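50S ribosomal protein L16 arginine hydroxylase (Escherichia coli, PDB 4CCL) catalyses the iron- and 2-oxoglutarate-dependent hydroxylation of an arginine in ribosomal protein uL16, acting as a homodimer. Local coordinates at residues Phe12-Gln18 / Tyr129-Ile133; Leu43-Ser47 / Gly66-Ser70; Ala282-Tyr288 / Val364-Tyr368; Arg313-Val318 / Arg330-Asp334. Residues are numbered along the deposited sequence.

Contact 1 (Phe12-Gln18 / Tyr129-Ile133); sequences FLERHWQ and YDVFI. With SO4 (sulfate ion), chain M.
Residues 12-15 are the last turn of helix 9-15; Phe12 O receives both His16 N (2.8 Å) and Trp17 N (3.0 Å). The chain then extends at Trp17 (phi/psi -49/128) and turns through positive phi at Gln18 (59/23). Facing it, Tyr129 and Asp130 are extended and lead into strand 131-135. The backbones come nearest at Gln18 and Asp130, whose CA atoms lie 7.1 Å apart.

Gln18 (chi1 m) donates from NE2 to Asp130 OD1 at 2.7 Å, a bond within a larger polar cluster: Arg107 forms a salt bridge with the same carboxylate, and Tyr180 OH hydrogen-bonds to Asp130 OD2. Trp17 (chi1 t) lays one ring face over the carboxylate, CH2 3.7 Å from Asp130 CG, while its CZ3 meets Phe132 CE1 at 4.1 Å. Phe12 (chi1 t) and Phe132 (chi1 m) touch CZ to CZ at 3.4 Å, their planes inclined at 40° and centroids 5.5 Å apart. At the helix end, Arg15 NH1 (2.8 Å to O2) and His16 NE2 (2.6 Å to O4) hold a sulfate, probably from the crystallisation liquor. Trp17 NE1 hydrogen-bonds to Asp230 of the second subunit. The N-terminal helix is thus packed by aromatic side chains against a core strand of the JmjC domain, whose cupin-type beta fold carries the catalytic iron site.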
loop_
_atom_site.group_PDB
_atom_site.type_symbol
_atom_site.label_atom_id
_atom_site.label_comp_id
_atom_site.label_asym_id
_atom_site.label_seq_id
_atom_site.Cartn_x
_atom_site.Cartn_y
_atom_site.Cartn_z
ATOM N N PHE B 12 -4.948 12.894 -36.553
ATOM C CA PHE B 12 -4.551 13.445 -35.264
ATOM C C PHE B 12 -3.981 12.364 -34.358
ATOM O O PHE B 12 -2.892 12.515 -33.801
ATOM C CB PHE B 12 -5.738 14.122 -34.581
ATOM C CG PHE B 12 -5.443 14.599 -33.190
ATOM C CD1 PHE B 12 -4.824 15.820 -32.980
ATOM C CD2 PHE B 12 -5.783 13.827 -32.090
ATOM C CE1 PHE B 12 -4.552 16.263 -31.701
ATOM C CE2 PHE B 12 -5.513 14.265 -30.808
ATOM C CZ PHE B 12 -4.896 15.484 -30.612
ATOM N N LEU B 13 -4.735 11.279 -34.215
ATOM C CA LEU B 13 -4.319 10.140 -33.414
ATOM C C LEU B 13 -3.000 9.581 -33.920
ATOM O O LEU B 13 -2.154 9.164 -33.132
ATOM C CB LEU B 13 -5.388 9.043 -33.443
ATOM C CG LEU B 13 -6.722 9.379 -32.778
ATOM C CD1 LEU B 13 -7.695 8.213 -32.877
ATOM C CD2 LEU B 13 -6.504 9.778 -31.333
ATOM N N GLU B 14 -2.833 9.556 -35.237
ATOM C CA GLU B 14 -1.612 9.014 -35.816
ATOM C C GLU B 14 -0.393 9.920 -35.602
ATOM O O GLU B 14 0.614 9.492 -35.041
ATOM C CB GLU B 14 -1.821 8.762 -37.313
ATOM C CG GLU B 14 -1.056 7.574 -37.875
ATOM C CD GLU B 14 0.246 7.975 -38.540
ATOM O OE1 GLU B 14 1.173 8.407 -37.823
ATOM O OE2 GLU B 14 0.340 7.861 -39.781
ATOM N N ARG B 15 -0.491 11.167 -36.051
ATOM C CA ARG B 15 0.635 12.107 -35.995
ATOM C C ARG B 15 0.868 12.866 -34.682
ATOM O O ARG B 15 2.005 13.170 -34.325
ATOM C CB ARG B 15 0.586 13.073 -37.181
ATOM C CG ARG B 15 0.690 12.366 -38.522
ATOM C CD ARG B 15 0.896 13.336 -39.674
ATOM N NE ARG B 15 -0.205 14.285 -39.806
ATOM C CZ ARG B 15 -0.121 15.573 -39.488
ATOM N NH1 ARG B 15 1.018 16.068 -39.021
ATOM N NH2 ARG B 15 -1.173 16.365 -39.639
ATOM N N HIS B 16 -0.215 13.180 -33.982
ATOM C CA HIS B 16 -0.172 14.147 -32.884
ATOM C C HIS B 16 -0.287 13.585 -31.469
ATOM O O HIS B 16 0.588 13.830 -30.639
ATOM C CB HIS B 16 -1.099 15.338 -33.140
ATOM C CG HIS B 16 -0.562 16.287 -34.170
ATOM N ND1 HIS B 16 -1.199 16.519 -35.371
ATOM C CD2 HIS B 16 0.560 17.038 -34.186
ATOM C CE1 HIS B 16 -0.494 17.384 -36.077
ATOM N NE2 HIS B 16 0.580 17.717 -35.382
ATOM N N TRP B 17 -1.386 12.891 -31.188
ATOM C CA TRP B 17 -1.715 12.464 -29.832
ATOM C C TRP B 17 -0.554 11.778 -29.118
ATOM O O TRP B 17 0.056 10.847 -29.641
ATOM C CB TRP B 17 -2.889 11.489 -29.891
ATOM C CG TRP B 17 -3.181 10.821 -28.595
ATOM C CD1 TRP B 17 -2.843 9.550 -28.230
ATOM C CD2 TRP B 17 -3.871 11.388 -27.482
ATOM N NE1 TRP B 17 -3.287 9.290 -26.957
ATOM C CE2 TRP B 17 -3.920 10.408 -26.474
ATOM C CE3 TRP B 17 -4.454 12.635 -27.238
ATOM C CZ2 TRP B 17 -4.529 10.630 -25.243
ATOM C CZ3 TRP B 17 -5.058 12.857 -26.015
ATOM C CH2 TRP B 17 -5.091 11.860 -25.033
ATOM N N GLN B 18 -0.264 12.273 -27.915
ATOM C CA GLN B 18 0.851 11.813 -27.089
ATOM C C GLN B 18 2.210 11.965 -27.777
ATOM O O GLN B 18 3.171 11.282 -27.421
ATOM C CB GLN B 18 0.637 10.361 -26.654
ATOM C CG GLN B 18 -0.361 10.186 -25.528
ATOM C CD GLN B 18 0.307 10.129 -24.169
ATOM O OE1 GLN B 18 1.310 9.439 -23.988
ATOM N NE2 GLN B 18 -0.241 10.862 -23.207
ATOM N N TYR B 129 -0.174 15.568 -18.063
ATOM C CA TYR B 129 -1.296 15.028 -18.820
ATOM C C TYR B 129 -1.567 15.775 -20.123
ATOM O O TYR B 129 -1.172 16.931 -20.289
ATOM C CB TYR B 129 -2.552 15.041 -17.954
ATOM C CG TYR B 129 -2.335 14.487 -16.564
ATOM C CD1 TYR B 129 -2.352 13.118 -16.333
ATOM C CD2 TYR B 129 -2.105 15.334 -15.485
ATOM C CE1 TYR B 129 -2.150 12.608 -15.063
ATOM C CE2 TYR B 129 -1.903 14.835 -14.218
ATOM C CZ TYR B 129 -1.925 13.473 -14.011
ATOM O OH TYR B 129 -1.724 12.977 -12.745
ATOM N N ASP B 130 -2.247 15.095 -21.042
ATOM C CA ASP B 130 -2.690 15.705 -22.286
ATOM C C ASP B 130 -3.803 16.695 -21.980
ATOM O O ASP B 130 -4.542 16.528 -21.009
ATOM C CB ASP B 130 -3.214 14.636 -23.243
ATOM C CG ASP B 130 -2.220 13.514 -23.465
ATOM O OD1 ASP B 130 -2.177 12.582 -22.632
ATOM O OD2 ASP B 130 -1.480 13.567 -24.471
ATOM N N VAL B 131 -3.921 17.730 -22.803
ATOM C CA VAL B 131 -4.992 18.701 -22.631
ATOM C C VAL B 131 -5.416 19.303 -23.969
ATOM O O VAL B 131 -4.590 19.489 -24.866
ATOM C CB VAL B 131 -4.590 19.819 -21.629
ATOM C CG1 VAL B 131 -3.477 20.691 -22.195
ATOM C CG2 VAL B 131 -5.800 20.664 -21.237
ATOM N N PHE B 132 -6.710 19.573 -24.111
ATOM C CA PHE B 132 -7.199 20.354 -25.240
ATOM C C PHE B 132 -7.666 21.699 -24.705
ATOM O O PHE B 132 -8.555 21.755 -23.859
ATOM C CB PHE B 132 -8.357 19.645 -25.943
ATOM C CG PHE B 132 -7.944 18.442 -26.741
ATOM C CD1 PHE B 132 -7.850 17.197 -26.142
ATOM C CD2 PHE B 132 -7.664 18.552 -28.095
ATOM C CE1 PHE B 132 -7.476 16.087 -26.874
ATOM C CE2 PHE B 132 -7.288 17.446 -28.832
ATOM C CZ PHE B 132 -7.196 16.211 -28.220
ATOM N N ILE B 133 -7.071 22.786 -25.182
ATOM C CA ILE B 133 -7.462 24.101 -24.694
ATOM C C ILE B 133 -8.288 24.848 -25.737
ATOM O O ILE B 133 -7.779 25.261 -26.777
ATOM C CB ILE B 133 -6.246 24.942 -24.271
ATOM C CG1 ILE B 133 -5.414 24.176 -23.239
ATOM C CG2 ILE B 133 -6.699 26.279 -23.715
ATOM C CD1 ILE B 133 -4.091 24.837 -22.890
HETATM S S SO4 M . 0.992 19.830 -38.358
HETATM O O1 SO4 M . -0.454 19.711 -38.541
HETATM O O2 SO4 M . 1.669 18.789 -39.125
HETATM O O3 SO4 M . 1.440 21.139 -38.820
HETATM O O4 SO4 M . 1.332 19.688 -36.946
#

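Contact 2 (Leu43-Ser47 / Gly66-Ser70); sequences LAMES and GPFES
At the end of helix 37-45, selenomethionine Met45 has chi1 m, which sets CG 3.3 Å from Phe68 O although CA-to-CB points away overall; chi2 and chi3, both t, carry SE and CE onward, extended. Glu46 leaves the helix with extended angles (-69/145). Gly66-Ser70 is irregular, with a cis peptide bond before Pro67; the closest CA pair is Met45 and Pro67, 4.9 Å apart. The Pro67 ring, puckered C-gamma endo, packs against the carbonyls at the helix end: CB is 3.3 Å from Met45 O and 3.5 Å from Glu46 O, and CG is 3.9 Å from Ser47 CA. No hydrogen bond joins the segments, but Pro67 CA makes a CA-H...O contact with Ala44 O at 3.4 Å. This is surface packing of a helix end on the loop after the outermost strand 60-65 of the main antiparallel sheet. Phe68 (chi1 m, chi2 -79°) brings CD2 within 4.4 Å of Ala44 CB, and both side chains also touch Ser51 and Leu81 on strands 51-57 and 79-83.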
loop_
_atom_site.group_PDB
_atom_site.type_symbol
_atom_site.label_atom_id
_atom_site.label_comp_id
_atom_site.label_asym_id
_atom_site.label_seq_id
_atom_site.Cartn_x
_atom_site.Cartn_y
_atom_site.Cartn_z
ATOM N N LEU B 43 -20.765 30.347 -9.930
ATOM C CA LEU B 43 -20.406 28.951 -9.720
ATOM C C LEU B 43 -19.177 28.839 -8.822
ATOM O O LEU B 43 -19.027 27.873 -8.077
ATOM C CB LEU B 43 -20.153 28.254 -11.059
ATOM C CG LEU B 43 -20.797 26.879 -11.247
ATOM C CD1 LEU B 43 -20.087 25.830 -10.411
ATOM C CD2 LEU B 43 -22.277 26.937 -10.903
ATOM N N ALA B 44 -18.302 29.839 -8.895
ATOM C CA ALA B 44 -17.092 29.859 -8.084
ATOM C C ALA B 44 -17.398 30.303 -6.661
ATOM O O ALA B 44 -16.599 30.092 -5.749
ATOM C CB ALA B 44 -16.048 30.766 -8.711
HETATM N N MSE B 45 -18.554 30.930 -6.474
HETATM C CA MSE B 45 -18.983 31.306 -5.132
HETATM C C MSE B 45 -19.416 30.093 -4.309
HETATM O O MSE B 45 -19.393 30.127 -3.079
HETATM C CB MSE B 45 -20.107 32.339 -5.199
HETATM C CG MSE B 45 -19.670 33.657 -5.814
HETATM SE SE MSE B 45 -21.094 34.975 -5.948
HETATM C CE MSE B 45 -20.075 36.416 -6.780
ATOM N N GLU B 46 -19.803 29.020 -4.992
ATOM C CA GLU B 46 -20.285 27.815 -4.323
ATOM C C GLU B 46 -19.159 27.094 -3.579
ATOM O O GLU B 46 -18.015 27.075 -4.032
ATOM C CB GLU B 46 -20.963 26.883 -5.332
ATOM C CG GLU B 46 -21.871 27.596 -6.339
ATOM C CD GLU B 46 -23.244 27.950 -5.781
ATOM O OE1 GLU B 46 -23.382 28.089 -4.547
ATOM O OE2 GLU B 46 -24.192 28.088 -6.585
ATOM N N SER B 47 -19.495 26.506 -2.434
ATOM C CA SER B 47 -18.491 25.941 -1.533
ATOM C C SER B 47 -18.020 24.531 -1.893
ATOM O O SER B 47 -16.981 24.079 -1.409
ATOM C CB SER B 47 -18.998 25.969 -0.088
ATOM O OG SER B 47 -20.223 25.269 0.037
ATOM N N GLY B 66 -10.575 29.486 -3.534
ATOM C CA GLY B 66 -11.974 29.811 -3.317
ATOM C C GLY B 66 -12.660 28.901 -2.319
ATOM O O GLY B 66 -12.019 28.020 -1.747
ATOM N N PRO B 67 -13.976 29.090 -2.114
ATOM C CA PRO B 67 -14.887 30.019 -2.802
ATOM C C PRO B 67 -14.698 31.495 -2.431
ATOM O O PRO B 67 -13.832 31.829 -1.625
ATOM C CB PRO B 67 -16.269 29.539 -2.354
ATOM C CG PRO B 67 -16.035 28.924 -1.025
ATOM C CD PRO B 67 -14.683 28.280 -1.105
ATOM N N PHE B 68 -15.519 32.361 -3.023
ATOM C CA PHE B 68 -15.389 33.807 -2.850
ATOM C C PHE B 68 -16.739 34.481 -2.618
ATOM O O PHE B 68 -17.742 34.101 -3.216
ATOM C CB PHE B 68 -14.748 34.432 -4.090
ATOM C CG PHE B 68 -13.529 33.705 -4.578
ATOM C CD1 PHE B 68 -12.306 33.874 -3.952
ATOM C CD2 PHE B 68 -13.607 32.853 -5.668
ATOM C CE1 PHE B 68 -11.185 33.207 -4.400
ATOM C CE2 PHE B 68 -12.489 32.183 -6.123
ATOM C CZ PHE B 68 -11.274 32.362 -5.490
ATOM N N GLU B 69 -16.765 35.474 -1.735
ATOM C CA GLU B 69 -17.955 36.301 -1.556
ATOM C C GLU B 69 -17.906 37.631 -2.318
ATOM O O GLU B 69 -18.868 38.399 -2.288
ATOM C CB GLU B 69 -18.202 36.563 -0.068
ATOM N N SER B 70 -16.799 37.904 -3.005
ATOM C CA SER B 70 -16.563 39.253 -3.522
ATOM C C SER B 70 -15.943 39.335 -4.917
ATOM O O SER B 70 -15.033 38.577 -5.254
ATOM C CB SER B 70 -15.688 40.033 -2.539
ATOM O OG SER B 70 -14.475 39.343 -2.293
#

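Contact 3 (Ala282-Tyr288 / Val364-Tyr368); sequences APPEPPY and VNSGY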
loop_
_atom_site.group_PDB
_atom_site.type_symbol
_atom_site.label_atom_id
_atom_site.label_comp_id
_atom_site.label_asym_id
_atom_site.label_seq_id
_atom_site.Cartn_x
_atom_site.Cartn_y
_atom_site.Cartn_z
ATOM N N ALA B 282 -27.019 14.371 -5.096
ATOM C CA ALA B 282 -28.241 14.618 -4.348
ATOM C C ALA B 282 -29.223 13.471 -4.531
ATOM O O ALA B 282 -30.087 13.527 -5.409
ATOM C CB ALA B 282 -28.869 15.927 -4.782
ATOM N N PRO B 283 -29.084 12.415 -3.714
ATOM C CA PRO B 283 -30.000 11.271 -3.736
ATOM C C PRO B 283 -31.439 11.753 -3.633
ATOM O O PRO B 283 -31.702 12.673 -2.858
ATOM C CB PRO B 283 -29.617 10.497 -2.472
ATOM C CG PRO B 283 -28.192 10.845 -2.241
ATOM C CD PRO B 283 -28.055 12.277 -2.668
ATOM N N PRO B 284 -32.349 11.157 -4.421
ATOM C CA PRO B 284 -33.757 11.569 -4.454
ATOM C C PRO B 284 -34.301 11.617 -3.035
ATOM O O PRO B 284 -34.089 10.656 -2.298
ATOM C CB PRO B 284 -34.425 10.432 -5.225
ATOM C CG PRO B 284 -33.352 9.910 -6.121
ATOM C CD PRO B 284 -32.069 10.047 -5.350
ATOM N N GLU B 285 -34.971 12.706 -2.659
ATOM C CA GLU B 285 -35.265 12.949 -1.245
ATOM C C GLU B 285 -36.081 11.815 -0.600
ATOM O O GLU B 285 -35.622 11.212 0.364
ATOM C CB GLU B 285 -35.894 14.335 -1.017
ATOM N N PRO B 286 -37.295 11.528 -1.091
ATOM C CA PRO B 286 -37.680 10.147 -0.800
ATOM C C PRO B 286 -36.985 9.223 -1.793
ATOM O O PRO B 286 -36.789 9.632 -2.930
ATOM C CB PRO B 286 -39.190 10.151 -1.010
ATOM C CG PRO B 286 -39.422 11.213 -2.015
ATOM C CD PRO B 286 -38.384 12.276 -1.756
ATOM N N PRO B 287 -36.585 8.018 -1.365
ATOM C CA PRO B 287 -36.033 7.071 -2.342
ATOM C C PRO B 287 -37.094 6.558 -3.315
ATOM O O PRO B 287 -38.283 6.582 -2.994
ATOM C CB PRO B 287 -35.522 5.927 -1.464
ATOM C CG PRO B 287 -35.239 6.567 -0.149
ATOM C CD PRO B 287 -36.310 7.606 0.022
ATOM N N TYR B 288 -36.662 6.108 -4.491
ATOM C CA TYR B 288 -37.570 5.546 -5.487
ATOM C C TYR B 288 -37.903 4.092 -5.184
ATOM O O TYR B 288 -37.050 3.329 -4.728
ATOM C CB TYR B 288 -36.947 5.605 -6.885
ATOM C CG TYR B 288 -37.072 6.925 -7.608
ATOM C CD1 TYR B 288 -36.284 8.011 -7.259
ATOM C CD2 TYR B 288 -37.967 7.077 -8.661
ATOM C CE1 TYR B 288 -36.389 9.217 -7.928
ATOM C CE2 TYR B 288 -38.078 8.276 -9.338
ATOM C CZ TYR B 288 -37.287 9.343 -8.967
ATOM O OH TYR B 288 -37.397 10.540 -9.639
ATOM N N VAL B 364 -30.219 5.004 -9.270
ATOM C CA VAL B 364 -30.931 6.278 -9.283
ATOM C C VAL B 364 -31.030 6.872 -7.875
ATOM O O VAL B 364 -30.759 8.055 -7.671
ATOM C CB VAL B 364 -32.335 6.143 -9.909
ATOM C CG1 VAL B 364 -33.107 7.447 -9.786
ATOM C CG2 VAL B 364 -32.223 5.727 -11.369
ATOM N N ASN B 365 -31.404 6.040 -6.906
ATOM C CA ASN B 365 -31.479 6.464 -5.509
ATOM C C ASN B 365 -30.130 6.924 -4.953
ATOM O O ASN B 365 -30.075 7.670 -3.978
ATOM C CB ASN B 365 -32.058 5.348 -4.635
ATOM C CG ASN B 365 -33.518 5.075 -4.932
ATOM O OD1 ASN B 365 -34.231 5.948 -5.420
ATOM N ND2 ASN B 365 -33.971 3.859 -4.639
ATOM N N SER B 366 -29.047 6.478 -5.582
ATOM C CA SER B 366 -27.701 6.885 -5.193
ATOM C C SER B 366 -27.382 8.284 -5.713
ATOM O O SER B 366 -26.460 8.942 -5.227
ATOM C CB SER B 366 -26.665 5.889 -5.724
ATOM O OG SER B 366 -26.053 5.169 -4.670
ATOM N N GLY B 367 -28.148 8.725 -6.706
ATOM C CA GLY B 367 -27.969 10.037 -7.302
ATOM C C GLY B 367 -27.205 9.995 -8.612
ATOM O O GLY B 367 -26.967 11.028 -9.239
ATOM N N TYR B 368 -26.832 8.793 -9.037
ATOM C CA TYR B 368 -25.970 8.626 -10.203
ATOM C C TYR B 368 -26.715 8.880 -11.516
ATOM O O TYR B 368 -26.111 9.261 -12.518
ATOM C CB TYR B 368 -25.320 7.239 -10.194
ATOM C CG TYR B 368 -24.407 6.982 -9.009
ATOM C CD1 TYR B 368 -24.010 8.018 -8.170
ATOM C CD2 TYR B 368 -23.933 5.706 -8.736
ATOM C CE1 TYR B 368 -23.177 7.787 -7.092
ATOM C CE2 TYR B 368 -23.097 5.468 -7.658
ATOM C CZ TYR B 368 -22.724 6.510 -6.842
ATOM O OH TYR B 368 -21.894 6.271 -5.773
HETATM O O HOH W 1 -27.586 13.413 -7.909
#
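Two hydrogen bonds tie the proline-rich segment 282-288 to the end of helix 354-365, and both use the side-chain amide of Asn365. With chi1 near -68°, its OD1 accepts from Tyr288 N at 2.6 Å while its ND2 donates to Tyr288 O at 3.1 Å, so one amide serves both the NH and the CO of a single residue, much as a backbone partner would. A water adds a bridge at the other end, accepting from Ala282 N (3.0 Å) and donating to Gly367 O (2.8 Å).

The remaining contacts are van der Waals. Pro283 CB lies 3.2 Å from Asn365 O, and Pro284 CD lies 3.3 Å from Val364 O, so the prolines cover carbonyls at the helix terminus. Val364 CG1 meets one face of the Tyr288 ring, 4.1 Å from CD1, and is 4.4 Å from Pro284 CG.

Close approach also depends on Gly367: its CA is 4.3 Å from Pro283 CA, and a CB there would point at the proline segment. Its phi of 100° would already crowd a side chain against the preceding carbonyl. Gly367 closes the helix in a Schellman motif, here packed against the linker before helix 290-298 within the winged-helix region.

Contact 4 (Arg313-Val318 / Arg330-Asp334); sequences RIGDDV and RPALD. With SO4 (sulfate ion), chain O.
Two arginines face each other with like charges almost in contact: Arg313 NH1 and Arg330 NH1 are 3.0 Å apart, two donors, not hydrogen-bonded, with Arg330 NH1 over one face of the Arg313 guanidinium and Arg313 CZ over one face of that of Arg330. Acidic side chains on both segments, and a sulfate, probably offset the repulsion. Arg313 (chi1 t, chi2 t, chi3 m) forms a salt bridge from NE to Asp334 OD1 at 2.9 Å, with a weak hydrogen bond. Arg330, extended (chi1 to chi3 t), has Asp316 OD2 in a long salt bridge 3.6 Å from NH1, and its NE lies 3.6 Å from Asp334 OD2, a purely electrostatic pairing. Its NH2 donates to O1 of the sulfate at 2.8 Å.

Strands 311-314 and 317-320 are joined by a type II' turn from Ile314 to Asp317, with Gly315 at phi/psi 61/-130. Residues 330-334 begin helix 330-338. CA distances are 8.1 Å for Arg313-Asp334 and Asp316-Arg330, and 7.1 Å for Val318-Leu333. Val318 CG2 meets Leu333 CB at 4.0 Å. Arg313 also packs on Asp241 of the second subunit. This tight beta hairpin, braced by a helix through a salt-bridge network, is part of the winged-helix region.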
loop_
_atom_site.group_PDB
_atom_site.type_symbol
_atom_site.label_atom_id
_atom_site.label_comp_id
_atom_site.label_asym_id
_atom_site.label_seq_id
_atom_site.Cartn_x
_atom_site.Cartn_y
_atom_site.Cartn_z
ATOM N N ARG B 313 -16.518 -0.029 -18.784
ATOM C CA ARG B 313 -16.684 -1.466 -18.940
ATOM C C ARG B 313 -15.340 -2.180 -19.036
ATOM O O ARG B 313 -14.535 -1.891 -19.921
ATOM C CB ARG B 313 -17.534 -1.779 -20.173
ATOM C CG ARG B 313 -17.724 -3.263 -20.415
ATOM C CD ARG B 313 -18.409 -3.536 -21.739
ATOM N NE ARG B 313 -19.861 -3.411 -21.654
ATOM C CZ ARG B 313 -20.663 -4.357 -21.178
ATOM N NH1 ARG B 313 -20.155 -5.498 -20.733
ATOM N NH2 ARG B 313 -21.973 -4.161 -21.140
ATOM N N ILE B 314 -15.098 -3.102 -18.109
ATOM C CA ILE B 314 -13.934 -3.973 -18.185
ATOM C C ILE B 314 -14.417 -5.414 -18.265
ATOM O O ILE B 314 -14.964 -5.952 -17.301
ATOM C CB ILE B 314 -13.006 -3.794 -16.971
ATOM C CG1 ILE B 314 -12.890 -2.311 -16.609
ATOM C CG2 ILE B 314 -11.637 -4.403 -17.249
ATOM C CD1 ILE B 314 -11.647 -1.957 -15.819
ATOM N N GLY B 315 -14.202 -6.039 -19.417
ATOM C CA GLY B 315 -14.785 -7.339 -19.683
ATOM C C GLY B 315 -16.299 -7.251 -19.652
ATOM O O GLY B 315 -16.892 -6.385 -20.297
ATOM N N ASP B 316 -16.925 -8.147 -18.897
ATOM C CA ASP B 316 -18.380 -8.173 -18.776
ATOM C C ASP B 316 -18.903 -7.420 -17.550
ATOM O O ASP B 316 -20.104 -7.414 -17.285
ATOM C CB ASP B 316 -18.893 -9.615 -18.787
ATOM C CG ASP B 316 -18.752 -10.270 -20.148
ATOM O OD1 ASP B 316 -17.683 -10.857 -20.422
ATOM O OD2 ASP B 316 -19.709 -10.194 -20.947
ATOM N N ASP B 317 -17.997 -6.798 -16.801
ATOM C CA ASP B 317 -18.373 -6.045 -15.610
ATOM C C ASP B 317 -18.397 -4.554 -15.915
ATOM O O ASP B 317 -17.542 -4.054 -16.647
ATOM C CB ASP B 317 -17.373 -6.307 -14.486
ATOM C CG ASP B 317 -16.993 -7.767 -14.375
ATOM O OD1 ASP B 317 -17.903 -8.622 -14.375
ATOM O OD2 ASP B 317 -15.780 -8.057 -14.294
ATOM N N VAL B 318 -19.363 -3.835 -15.349
ATOM C CA VAL B 318 -19.384 -2.385 -15.531
ATOM C C VAL B 318 -19.090 -1.723 -14.183
ATOM O O VAL B 318 -19.309 -2.330 -13.146
ATOM C CB VAL B 318 -20.713 -1.916 -16.175
ATOM C CG1 VAL B 318 -20.805 -0.403 -16.223
ATOM C CG2 VAL B 318 -20.835 -2.482 -17.579
ATOM N N ARG B 330 -26.820 -7.540 -21.142
ATOM C CA ARG B 330 -25.761 -6.774 -21.799
ATOM C C ARG B 330 -26.174 -5.466 -22.502
ATOM O O ARG B 330 -25.512 -4.446 -22.317
ATOM C CB ARG B 330 -24.915 -7.665 -22.717
ATOM C CG ARG B 330 -23.601 -7.032 -23.127
ATOM C CD ARG B 330 -22.763 -7.977 -23.972
ATOM N NE ARG B 330 -21.765 -7.248 -24.749
ATOM C CZ ARG B 330 -20.553 -6.932 -24.304
ATOM N NH1 ARG B 330 -20.176 -7.287 -23.084
ATOM N NH2 ARG B 330 -19.717 -6.260 -25.084
ATOM N N PRO B 331 -27.235 -5.495 -23.336
ATOM C CA PRO B 331 -27.636 -4.258 -24.023
ATOM C C PRO B 331 -27.907 -3.105 -23.059
ATOM O O PRO B 331 -27.563 -1.954 -23.344
ATOM C CB PRO B 331 -28.935 -4.661 -24.727
ATOM C CG PRO B 331 -28.792 -6.109 -24.969
ATOM C CD PRO B 331 -28.051 -6.643 -23.776
ATOM N N ALA B 332 -28.510 -3.428 -21.922
ATOM C CA ALA B 332 -28.828 -2.437 -20.903
ATOM C C ALA B 332 -27.565 -1.827 -20.304
ATOM O O ALA B 332 -27.452 -0.605 -20.176
ATOM C CB ALA B 332 -29.675 -3.063 -19.821
ATOM N N LEU B 333 -26.619 -2.686 -19.932
ATOM C CA LEU B 333 -25.363 -2.230 -19.348
ATOM C C LEU B 333 -24.578 -1.376 -20.334
ATOM O O LEU B 333 -24.000 -0.353 -19.959
ATOM C CB LEU B 333 -24.505 -3.410 -18.886
ATOM C CG LEU B 333 -25.029 -4.277 -17.740
ATOM C CD1 LEU B 333 -23.885 -5.055 -17.102
ATOM C CD2 LEU B 333 -25.763 -3.440 -16.705
ATOM N N ASP B 334 -24.561 -1.803 -21.594
ATOM C CA ASP B 334 -23.920 -1.043 -22.660
ATOM C C ASP B 334 -24.580 0.320 -22.822
ATOM O O ASP B 334 -23.907 1.326 -23.061
ATOM C CB ASP B 334 -23.981 -1.812 -23.979
ATOM C CG ASP B 334 -22.924 -2.891 -24.071
ATOM O OD1 ASP B 334 -21.780 -2.640 -23.640
ATOM O OD2 ASP B 334 -23.240 -3.990 -24.572
HETATM S S SO4 O . -15.861 -5.454 -24.302
HETATM O O1 SO4 O . -17.287 -5.169 -24.182
HETATM O O2 SO4 O . -15.440 -6.306 -23.193
HETATM O O3 SO4 O . -15.601 -6.137 -25.566
HETATM O O4 SO4 O . -15.110 -4.201 -24.266
#

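In the fold
Contacts 1 and 2 belong to the catalytic half of the chain, contacts 3 and 4 to the winged-helix region. Contact 2 is nested inside contact 1, yet their centres are 33 Å apart: contact 1 packs on strand 131-135, contact 2 on the loop after strand 60-65, an outermost strand of the same sheet. In contact 1 the Asp130 side chain is about 8 Å from that of the iron ligand Asp127; in contact 2 that of Ala44 is about 11 Å from that of Ser114, probably substrate-binding. Contact 4 is nested inside contact 3, nearest atoms about 10 Å apart, both away from these sites. Contacts 1 and 4, centres 28 Å apart, each touch the second subunit.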